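Side-chain contacts in putative hyaluronoglucosaminidase (Clostridium perfringens, PDB 6PWI), which belongs to glycoside hydrolase family 84 and probably has hexosaminidase activity, this chain holding the N-terminal domain, the catalytic barrel and helices that follow: residues Ala440-Gly443 with Trp444-Asp448; Thr144-Ala147 with Phe148-Ile151; Ser120-Asn124 with His125-Val129. One frame throughout, in Å; residues are numbered along the deposited sequence.

Contact 1: Ala440-Gly443 with Trp444-Asp448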
loop_
_atom_site.group_PDB
_atom_site.type_symbol
_atom_site.label_atom_id
_atom_site.label_comp_id
_atom_site.label_asym_id
_atom_site.label_seq_id
_atom_site.Cartn_x
_atom_site.Cartn_y
_atom_site.Cartn_z
ATOM N N ALA A 440 -4.331 -2.302 0.509
ATOM C CA ALA A 440 -4.984 -3.014 -0.574
ATOM C C ALA A 440 -6.052 -3.947 -0.011
ATOM O O ALA A 440 -7.190 -3.929 -0.475
ATOM C CB ALA A 440 -3.966 -3.771 -1.387
ATOM N N ASP A 441 -5.668 -4.752 0.987
ATOM C CA ASP A 441 -6.546 -5.729 1.604
ATOM C C ASP A 441 -7.703 -5.005 2.289
ATOM O O ASP A 441 -8.869 -5.298 2.033
ATOM C CB ASP A 441 -5.741 -6.601 2.567
ATOM C CG ASP A 441 -6.485 -7.793 3.150
ATOM O OD1 ASP A 441 -7.566 -8.156 2.623
ATOM O OD2 ASP A 441 -5.964 -8.368 4.124
ATOM N N TYR A 442 -7.366 -4.037 3.148
ATOM C CA TYR A 442 -8.361 -3.297 3.902
ATOM C C TYR A 442 -9.271 -2.511 2.963
ATOM O O TYR A 442 -10.479 -2.448 3.174
ATOM C CB TYR A 442 -7.683 -2.368 4.911
ATOM C CG TYR A 442 -8.610 -1.443 5.659
ATOM C CD1 TYR A 442 -9.548 -1.931 6.558
ATOM C CD2 TYR A 442 -8.545 -0.072 5.483
ATOM C CE1 TYR A 442 -10.395 -1.086 7.260
ATOM C CE2 TYR A 442 -9.375 0.790 6.183
ATOM C CZ TYR A 442 -10.303 0.282 7.073
ATOM O OH TYR A 442 -11.126 1.129 7.754
ATOM N N GLY A 443 -8.678 -1.901 1.933
ATOM C CA GLY A 443 -9.420 -1.052 1.016
ATOM C C GLY A 443 -10.470 -1.840 0.240
ATOM O O GLY A 443 -11.561 -1.323 -0.014
ATOM N N TRP A 444 -10.125 -3.088 -0.112
ATOM C CA TRP A 444 -10.986 -3.960 -0.896
ATOM C C TRP A 444 -12.100 -4.547 -0.025
ATOM O O TRP A 444 -13.279 -4.416 -0.364
ATOM C CB TRP A 444 -10.176 -5.056 -1.604
ATOM C CG TRP A 444 -11.025 -5.958 -2.451
ATOM C CD1 TRP A 444 -11.634 -7.113 -2.057
ATOM C CD2 TRP A 444 -11.383 -5.772 -3.833
ATOM N NE1 TRP A 444 -12.344 -7.658 -3.092
ATOM C CE2 TRP A 444 -12.210 -6.860 -4.196
ATOM C CE3 TRP A 444 -11.089 -4.801 -4.801
ATOM C CZ2 TRP A 444 -12.745 -6.999 -5.480
ATOM C CZ3 TRP A 444 -11.621 -4.934 -6.067
ATOM C CH2 TRP A 444 -12.435 -6.022 -6.402
ATOM N N ASN A 445 -11.705 -5.185 1.091
ATOM C CA ASN A 445 -12.617 -5.893 1.976
ATOM C C ASN A 445 -12.389 -5.426 3.410
ATOM O O ASN A 445 -11.472 -5.907 4.070
ATOM C CB ASN A 445 -12.402 -7.410 1.897
ATOM C CG ASN A 445 -13.401 -8.219 2.703
ATOM O OD1 ASN A 445 -13.964 -7.737 3.686
ATOM N ND2 ASN A 445 -13.626 -9.461 2.301
ATOM N N ARG A 446 -13.257 -4.527 3.892
ATOM C CA ARG A 446 -13.062 -3.889 5.182
ATOM C C ARG A 446 -13.376 -4.832 6.343
ATOM O O ARG A 446 -12.561 -4.985 7.247
ATOM C CB ARG A 446 -13.857 -2.588 5.273
ATOM C CG ARG A 446 -13.137 -1.402 4.656
ATOM C CD ARG A 446 -14.130 -0.267 4.575
ATOM N NE ARG A 446 -13.944 0.607 3.430
ATOM C CZ ARG A 446 -14.879 1.453 3.000
ATOM N NH1 ARG A 446 -16.049 1.506 3.621
ATOM N NH2 ARG A 446 -14.647 2.235 1.953
ATOM N N ALA A 447 -14.563 -5.441 6.339
ATOM C CA ALA A 447 -15.010 -6.192 7.504
ATOM C C ALA A 447 -14.085 -7.377 7.784
ATOM O O ALA A 447 -13.834 -7.698 8.946
ATOM C CB ALA A 447 -16.446 -6.626 7.348
ATOM N N ASP A 448 -13.561 -8.003 6.720
ATOM C CA ASP A 448 -12.749 -9.198 6.870
ATOM C C ASP A 448 -11.270 -8.845 7.002
ATOM O O ASP A 448 -10.420 -9.714 6.829
ATOM C CB ASP A 448 -12.956 -10.177 5.712
ATOM C CG ASP A 448 -14.398 -10.619 5.520
ATOM O OD1 ASP A 448 -15.172 -10.568 6.500
ATOM O OD2 ASP A 448 -14.740 -11.006 4.381
HETATM O O HOH W 1 -9.745 -8.082 4.291
HETATM O O HOH W 2 -7.551 -9.489 6.002
#
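Y442 and R446 meet at the C-terminal end of helix 433-444, the helix that follows the last strand of the (beta/alpha)8 barrel. Two backbone bonds mark where helical geometry stops: W444 N donates to A440 O at 3.1 Å, and N445 N to D441 O at 3.0 Å, nearly straight at 171°. N445 itself has left helical phi/psi, so the chain breaks away from the helix here. R446 CG then lies over one face of the Y442 ring, 4.1 Å from the ring centroid and 24° off the normal, a CH-pi contact displaced toward the rim. With CG anti to the backbone N (chi1 174°), the Y442 side chain runs alongside the turn that carries R446. Farther out, the guanidinium of R446 makes a cation-pi contact with F418, and NH2 donates to F418 O. The D441 carboxylate reaches the loop through water: one water lies 2.7 Å from D441 OD1 and 2.8 Å from N445 O, while S454 OG bonds OD2 directly. Within the loop N445 forms an Asx motif: its OD1 accepts from D448 N at 3.1 Å, from above the amide plane. Its ND2 donates both to I39 O and, at 2.8 Å, to D448 OD2, which it meets from above the carboxylate plane.

Contact 2: Thr144-Ala147 with Phe148-Ile151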
loop_
_atom_site.group_PDB
_atom_site.type_symbol
_atom_site.label_atom_id
_atom_site.label_comp_id
_atom_site.label_asym_id
_atom_site.label_seq_id
_atom_site.Cartn_x
_atom_site.Cartn_y
_atom_site.Cartn_z
ATOM N N THR A 144 -14.470 -3.865 -17.860
ATOM C CA THR A 144 -13.188 -4.476 -18.180
ATOM C C THR A 144 -12.242 -4.428 -16.975
ATOM O O THR A 144 -11.551 -5.411 -16.693
ATOM C CB THR A 144 -12.628 -3.954 -19.513
ATOM O OG1 THR A 144 -11.624 -4.866 -19.965
ATOM C CG2 THR A 144 -12.081 -2.544 -19.440
ATOM N N ASP A 145 -12.230 -3.290 -16.261
ATOM C CA ASP A 145 -11.423 -3.125 -15.058
ATOM C C ASP A 145 -11.716 -4.246 -14.057
ATOM O O ASP A 145 -10.792 -4.840 -13.502
ATOM C CB ASP A 145 -11.634 -1.750 -14.415
ATOM C CG ASP A 145 -11.073 -0.574 -15.201
ATOM O OD1 ASP A 145 -10.207 -0.793 -16.072
ATOM O OD2 ASP A 145 -11.501 0.560 -14.925
ATOM N N SER A 146 -13.008 -4.536 -13.841
ATOM C CA SER A 146 -13.433 -5.565 -12.902
ATOM C C SER A 146 -13.090 -6.964 -13.410
ATOM O O SER A 146 -12.781 -7.853 -12.617
ATOM C CB SER A 146 -14.891 -5.439 -12.602
ATOM O OG SER A 146 -15.179 -4.134 -12.128
ATOM N N ALA A 147 -13.146 -7.157 -14.735
ATOM C CA ALA A 147 -12.739 -8.433 -15.298
ATOM C C ALA A 147 -11.265 -8.666 -14.976
ATOM O O ALA A 147 -10.883 -9.764 -14.584
ATOM C CB ALA A 147 -13.015 -8.493 -16.786
ATOM N N PHE A 148 -10.467 -7.602 -15.126
ATOM C CA PHE A 148 -9.053 -7.591 -14.790
ATOM C C PHE A 148 -8.826 -8.062 -13.350
ATOM O O PHE A 148 -8.015 -8.959 -13.123
ATOM C CB PHE A 148 -8.477 -6.195 -15.032
ATOM C CG PHE A 148 -6.981 -6.076 -14.905
ATOM C CD1 PHE A 148 -6.172 -6.070 -16.032
ATOM C CD2 PHE A 148 -6.385 -5.931 -13.664
ATOM C CE1 PHE A 148 -4.795 -5.938 -15.917
ATOM C CE2 PHE A 148 -5.008 -5.806 -13.550
ATOM C CZ PHE A 148 -4.214 -5.805 -14.676
ATOM N N TYR A 149 -9.542 -7.469 -12.382
ATOM C CA TYR A 149 -9.447 -7.905 -10.992
ATOM C C TYR A 149 -9.749 -9.402 -10.863
ATOM O O TYR A 149 -9.041 -10.110 -10.140
ATOM C CB TYR A 149 -10.328 -7.065 -10.062
ATOM C CG TYR A 149 -10.119 -5.577 -10.187
ATOM C CD1 TYR A 149 -8.847 -5.043 -10.343
ATOM C CD2 TYR A 149 -11.196 -4.701 -10.165
ATOM C CE1 TYR A 149 -8.647 -3.681 -10.486
ATOM C CE2 TYR A 149 -11.008 -3.332 -10.298
ATOM C CZ TYR A 149 -9.730 -2.822 -10.459
ATOM O OH TYR A 149 -9.533 -1.476 -10.595
ATOM N N GLY A 150 -10.792 -9.872 -11.567
ATOM C CA GLY A 150 -11.124 -11.287 -11.596
ATOM C C GLY A 150 -9.929 -12.141 -12.015
ATOM O O GLY A 150 -9.610 -13.142 -11.371
ATOM N N ILE A 151 -9.253 -11.707 -13.082
ATOM C CA ILE A 151 -8.130 -12.443 -13.638
ATOM C C ILE A 151 -6.942 -12.398 -12.674
ATOM O O ILE A 151 -6.155 -13.344 -12.624
ATOM C CB ILE A 151 -7.777 -11.918 -15.044
ATOM C CG1 ILE A 151 -8.961 -12.054 -16.008
ATOM C CG2 ILE A 151 -6.533 -12.604 -15.585
ATOM C CD1 ILE A 151 -8.795 -11.280 -17.294
#
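Residues T144-A147 and F148-I151 form the opening turns of helix 144-158, in the N-terminal domain of the glycosyl hydrolase family 20, domain 2 type, and the i to i+4 pattern is complete across their junction. F148 N donates to T144 O at 2.9 Å, Y149 N to D145 O at 3.1 Å, G150 N to S146 O at 3.0 Å and I151 N to A147 O at 2.9 Å, with angles at hydrogen of 150° or more. A147 and I151 rest on I98 of strand 94-100 in the domain's mixed sheet. Just before the helix, N143 OD1 accepts from S146 N. Y149 and I151 pack back along this backbone. The Y149 ring folds over the preceding turn: CG lies anti to the carbonyl carbon (chi1 -52°), and the ring has D145 O over its centre, 3.3 Å above the plane; the same oxygen accepts from Y149 N. R180 makes a cation-pi contact with this ring, and the D145 carboxylate pairs with K248 in a salt bridge. F148 behaves differently: its CB lies 3.1 Å from D145 O, which is oblique to the ring, and the ring leads away toward T68 and R71 of helix 66-78. The CG1 branch of I151 lies against the preceding turn, 3.3 Å from A147 O.

Contact 3: Ser120-Asn124 with His125-Val129; sequences SHFEN and HDAHV. With EDO (1,2-ethanediol), chain I.
The H121 ring has the methyl of A127 over one face, CB 4.2 Å above the plane and offset toward the rim, and H128 O at its edge, near the ring plane. Next to it the F122 ring takes H121 CD2 over the centre of one face, 3.9 Å above the plane. The H128 ring meets D126 O at its edge, in plane, and the H125 ring has O1 of a bound 1,2-ethanediol near its plane. H121 NE2 donates to H128 O at 2.9 Å; the donor stands 66° out of the carbonyl plane and so is not on a lone pair. A first torsion of 170° turns the imidazole toward the strand for this bond. H128 ND1 donates to D126 O at 3.0 Å, almost straight (176°), which fixes the rotation of that ring. F122 packs on A127 and V129 as an apolar contact, its CZ 3.9 Å from V129 CG2, while V129 CG2 also lies beside the H121 ring, 3.4 Å from H121 CD2. The backbone that permits this is a type I turn from H121 to N124 followed directly by a type II turn from N124 to A127. At the second turn the 1,2-ethanediol, probably from the crystallisation liquor, accepts from D126 N at its O2 (3.2 Å), with a weak bond between its O1 and H125 ND1. The D126 carboxylate forms a salt bridge to R180. The paired turns lead into strand 127-133, which lies between antiparallel strands 136-141 and 165-175, while D126 and H128 pack against S146 and Y149 of helix 144-158.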
loop_
_atom_site.group_PDB
_atom_site.type_symbol
_atom_site.label_atom_id
_atom_site.label_comp_id
_atom_site.label_asym_id
_atom_site.label_seq_id
_atom_site.Cartn_x
_atom_site.Cartn_y
_atom_site.Cartn_z
ATOM N N SER A 120 -27.884 -8.616 -8.881
ATOM C CA SER A 120 -27.852 -7.833 -7.652
ATOM C C SER A 120 -26.410 -7.633 -7.188
ATOM O O SER A 120 -26.109 -6.742 -6.395
ATOM C CB SER A 120 -28.658 -8.511 -6.567
ATOM O OG SER A 120 -29.925 -8.937 -7.047
ATOM N N HIS A 121 -25.528 -8.497 -7.684
ATOM C CA HIS A 121 -24.119 -8.469 -7.342
ATOM C C HIS A 121 -23.445 -7.221 -7.929
ATOM O O HIS A 121 -22.636 -6.580 -7.258
ATOM C CB HIS A 121 -23.507 -9.833 -7.721
ATOM C CG HIS A 121 -22.023 -9.909 -7.648
ATOM N ND1 HIS A 121 -21.324 -9.665 -6.482
ATOM C CD2 HIS A 121 -21.103 -10.212 -8.586
ATOM C CE1 HIS A 121 -20.034 -9.804 -6.710
ATOM N NE2 HIS A 121 -19.874 -10.138 -7.992
ATOM N N PHE A 122 -23.841 -6.836 -9.149
ATOM C CA PHE A 122 -22.992 -6.053 -10.036
ATOM C C PHE A 122 -23.089 -4.548 -9.794
ATOM O O PHE A 122 -22.328 -3.782 -10.379
ATOM C CB PHE A 122 -23.212 -6.452 -11.497
ATOM C CG PHE A 122 -22.505 -7.727 -11.882
ATOM C CD1 PHE A 122 -21.140 -7.734 -12.137
ATOM C CD2 PHE A 122 -23.197 -8.924 -11.964
ATOM C CE1 PHE A 122 -20.487 -8.908 -12.479
ATOM C CE2 PHE A 122 -22.544 -10.099 -12.306
ATOM C CZ PHE A 122 -21.191 -10.088 -12.564
ATOM N N GLU A 123 -23.993 -4.129 -8.910
ATOM C CA GLU A 123 -24.104 -2.719 -8.563
ATOM C C GLU A 123 -22.920 -2.277 -7.696
ATOM O O GLU A 123 -22.549 -1.107 -7.726
ATOM C CB GLU A 123 -25.455 -2.446 -7.903
ATOM C CG GLU A 123 -25.775 -3.440 -6.803
ATOM C CD GLU A 123 -27.250 -3.722 -6.587
ATOM O OE1 GLU A 123 -27.672 -3.759 -5.411
ATOM O OE2 GLU A 123 -27.970 -3.922 -7.592
ATOM N N ASN A 124 -22.324 -3.218 -6.946
ATOM C CA ASN A 124 -21.193 -2.957 -6.065
ATOM C C ASN A 124 -19.971 -2.477 -6.849
ATOM O O ASN A 124 -19.875 -2.699 -8.058
ATOM C CB ASN A 124 -20.820 -4.200 -5.256
ATOM C CG ASN A 124 -21.882 -4.572 -4.248
ATOM O OD1 ASN A 124 -22.617 -3.711 -3.779
ATOM N ND2 ASN A 124 -21.970 -5.849 -3.914
ATOM N N HIS A 125 -19.029 -1.835 -6.138
ATOM C CA HIS A 125 -17.790 -1.360 -6.732
ATOM C C HIS A 125 -16.946 -2.534 -7.226
ATOM O O HIS A 125 -16.751 -3.511 -6.499
ATOM C CB HIS A 125 -16.967 -0.525 -5.740
ATOM C CG HIS A 125 -17.663 0.665 -5.171
ATOM N ND1 HIS A 125 -18.167 1.681 -5.963
ATOM C CD2 HIS A 125 -17.907 1.021 -3.889
ATOM C CE1 HIS A 125 -18.713 2.602 -5.193
ATOM N NE2 HIS A 125 -18.570 2.218 -3.917
ATOM N N ASP A 126 -16.453 -2.414 -8.467
ATOM C CA ASP A 126 -15.474 -3.323 -9.050
ATOM C C ASP A 126 -15.992 -4.766 -9.043
ATOM O O ASP A 126 -15.203 -5.714 -9.041
ATOM C CB ASP A 126 -14.104 -3.162 -8.376
ATOM C CG ASP A 126 -13.490 -1.778 -8.543
ATOM O OD1 ASP A 126 -13.591 -1.222 -9.658
ATOM O OD2 ASP A 126 -12.904 -1.262 -7.562
ATOM N N ALA A 127 -17.323 -4.921 -9.063
ATOM C CA ALA A 127 -17.955 -6.218 -8.875
ATOM C C ALA A 127 -17.590 -7.165 -10.015
ATOM O O ALA A 127 -17.585 -6.769 -11.182
ATOM C CB ALA A 127 -19.450 -6.052 -8.751
ATOM N N HIS A 128 -17.294 -8.420 -9.662
ATOM C CA HIS A 128 -17.002 -9.430 -10.661
ATOM C C HIS A 128 -17.191 -10.820 -10.064
ATOM O O HIS A 128 -17.276 -10.975 -8.850
ATOM C CB HIS A 128 -15.582 -9.246 -11.218
ATOM C CG HIS A 128 -14.513 -9.482 -10.204
ATOM N ND1 HIS A 128 -14.113 -8.506 -9.310
ATOM C CD2 HIS A 128 -13.778 -10.581 -9.918
ATOM C CE1 HIS A 128 -13.168 -8.990 -8.531
ATOM N NE2 HIS A 128 -12.940 -10.261 -8.882
ATOM N N VAL A 129 -17.220 -11.824 -10.948
ATOM C CA VAL A 129 -17.444 -13.214 -10.596
ATOM C C VAL A 129 -16.367 -14.053 -11.271
ATOM O O VAL A 129 -16.053 -13.832 -12.437
ATOM C CB VAL A 129 -18.847 -13.653 -11.058
ATOM C CG1 VAL A 129 -19.023 -15.163 -11.007
ATOM C CG2 VAL A 129 -19.948 -12.947 -10.278
HETATM C C1 EDO I . -18.233 2.343 -9.611
HETATM O O1 EDO I . -19.314 1.546 -9.173
HETATM C C2 EDO I . -17.055 1.495 -9.886
HETATM O O2 EDO I . -17.427 0.143 -10.077
#

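In the fold
Along the chain contact 3 comes first, then contact 2, then contact 1. Contacts 2 and 3 belong to the N-terminal domain, strand 127-133 and helix 144-158 packing together with centres about 11 Å apart; S146 CB lies 3.3 Å from A127 O. Contact 1 belongs to the barrel, its centre about 17 Å from that of contact 2 and 15 Å from that of contact 3. W444 bridges the two domains: CZ2 lies 3.7 Å from H128 CE1 and CZ3 4.1 Å from Y149 CD2, while NE1 bonds D173. R180 of strand 179-184 joins contacts 2 and 3 to the barrel. The three contacts thus meet at a domain interface, away from the predicted proton donor D299.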